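TlmII (Streptoalloteichus hindustanus, PDB 4HVM) takes part in tallysomycin biosynthesis and, as a protein of the nonribosomal peptide synthetase condensation family, probably binds phosphopantetheine. Local coordinates at residues D316-S319 with R320-A323. Sequence-based numbering, arbitrary orientation.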
loop_
_atom_site.group_PDB
_atom_site.type_symbol
_atom_site.label_atom_id
_atom_site.label_comp_id
_atom_site.label_asym_id
_atom_site.label_seq_id
_atom_site.Cartn_x
_atom_site.Cartn_y
_atom_site.Cartn_z
ATOM N N ASP A 316 23.432 1.006 -14.198
ATOM C CA ASP A 316 24.226 0.238 -13.243
ATOM C C ASP A 316 23.405 -0.146 -12.017
ATOM O O ASP A 316 23.382 -1.306 -11.614
ATOM C CB ASP A 316 25.471 1.021 -12.816
ATOM C CG ASP A 316 26.538 1.060 -13.895
ATOM O OD1 ASP A 316 26.684 0.059 -14.629
ATOM O OD2 ASP A 316 27.232 2.091 -14.011
ATOM N N LEU A 317 22.725 0.835 -11.435
ATOM C CA LEU A 317 21.940 0.612 -10.229
ATOM C C LEU A 317 20.635 -0.111 -10.527
ATOM O O LEU A 317 20.124 -0.847 -9.684
ATOM C CB LEU A 317 21.665 1.940 -9.526
ATOM C CG LEU A 317 22.901 2.564 -8.885
ATOM C CD1 LEU A 317 22.956 4.041 -9.183
ATOM C CD2 LEU A 317 22.908 2.318 -7.386
HETATM N N MSE A 318 20.099 0.100 -11.725
HETATM C CA MSE A 318 18.878 -0.578 -12.144
HETATM C C MSE A 318 19.150 -2.067 -12.276
HETATM O O MSE A 318 18.336 -2.900 -11.888
HETATM C CB MSE A 318 18.385 -0.015 -13.479
HETATM C CG MSE A 318 16.912 -0.242 -13.760
HETATM SE SE MSE A 318 15.767 0.553 -12.407
HETATM C CE MSE A 318 15.107 -1.095 -11.608
ATOM N N SER A 319 20.314 -2.391 -12.821
ATOM C CA SER A 319 20.725 -3.774 -13.008
ATOM C C SER A 319 20.840 -4.518 -11.678
ATOM O O SER A 319 20.390 -5.658 -11.542
ATOM C CB SER A 319 22.062 -3.813 -13.740
ATOM O OG SER A 319 22.628 -5.102 -13.686
ATOM N N ARG A 320 21.442 -3.858 -10.696
ATOM C CA ARG A 320 21.688 -4.470 -9.399
ATOM C C ARG A 320 20.425 -4.514 -8.538
ATOM O O ARG A 320 20.251 -5.423 -7.726
ATOM C CB ARG A 320 22.826 -3.736 -8.687
ATOM C CG ARG A 320 24.062 -3.587 -9.564
ATOM C CD ARG A 320 25.266 -3.097 -8.795
ATOM N NE ARG A 320 26.479 -3.133 -9.605
ATOM C CZ ARG A 320 27.712 -3.194 -9.112
ATOM N NH1 ARG A 320 28.750 -3.221 -9.934
ATOM N NH2 ARG A 320 27.909 -3.235 -7.802
ATOM N N THR A 321 19.541 -3.538 -8.726
ATOM C CA THR A 321 18.268 -3.506 -8.016
ATOM C C THR A 321 17.348 -4.609 -8.519
ATOM O O THR A 321 16.698 -5.305 -7.736
ATOM C CB THR A 321 17.558 -2.159 -8.217
ATOM O OG1 THR A 321 18.400 -1.100 -7.748
ATOM C CG2 THR A 321 16.235 -2.128 -7.467
ATOM N N GLN A 322 17.301 -4.763 -9.837
ATOM C CA GLN A 322 16.448 -5.763 -10.470
ATOM C C GLN A 322 16.914 -7.180 -10.152
ATOM O O GLN A 322 16.103 -8.097 -10.022
ATOM C CB GLN A 322 16.411 -5.544 -11.984
ATOM C CG GLN A 322 15.501 -6.496 -12.749
ATOM C CD GLN A 322 15.430 -6.151 -14.223
ATOM O OE1 GLN A 322 15.550 -4.986 -14.599
ATOM N NE2 GLN A 322 15.250 -7.161 -15.067
ATOM N N ALA A 323 18.226 -7.355 -10.024
ATOM C CA ALA A 323 18.800 -8.661 -9.717
ATOM C C ALA A 323 18.449 -9.099 -8.300
ATOM O O ALA A 323 18.218 -10.280 -8.043
ATOM C CB ALA A 323 20.304 -8.640 -9.907
#
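With a chi1 of -59°, Thr321 sets OG1 anti to its own carbonyl carbon and beside its backbone N, which directs the hydroxyl back one helical turn onto the carbonyl of Leu317. There Thr321 OG1 donates to Leu317 O at 2.6 Å, while Thr321 N bonds the same oxygen at 2.9 Å. The two donors come from opposite faces of the carbonyl plane, tilted about 30° from it, so one residue grips the oxygen twice: the familiar i to i-4 closure of a helical threonine onto the backbone, which leaves the hydroxyl of this buried threonine with a polar partner inside its own helix. Replacing Thr321 by alanine is likely to cost Leu317 O its second donor, the hydroxyl, and to thin the side-chain packing against Ala247, Phe302 and Val304. The same i to i-4 ladder continues from Gln322 N to Met318 O at 3.0 Å and from Ala323 N to Ser319 O at 3.1 Å. The preceding rung, Arg320 N to Asp316 O at 3.3 Å, is weak. Arg320, with CG beside its backbone N (chi1 -51°), passes CG by Asp316 O at 3.1 Å and runs extended from CG to NE, and its NH2 is hydrogen-bonded to Asp305 O. The carboxylate of Asp316 instead turns to Ser313 N through OD2. Met318, present as selenomethionine, brings CE to 4.3 Å from Thr321 CB, a loose side-chain approach. These residues form part of helix 314-330, where Met318 and Thr321 both touch Ala247 of helix 241-255, Leu317 packs on Trp251 of that helix, and Thr321 also meets Phe302 and Val304 of strand 297-305, an outermost strand of the six-stranded mixed sheet.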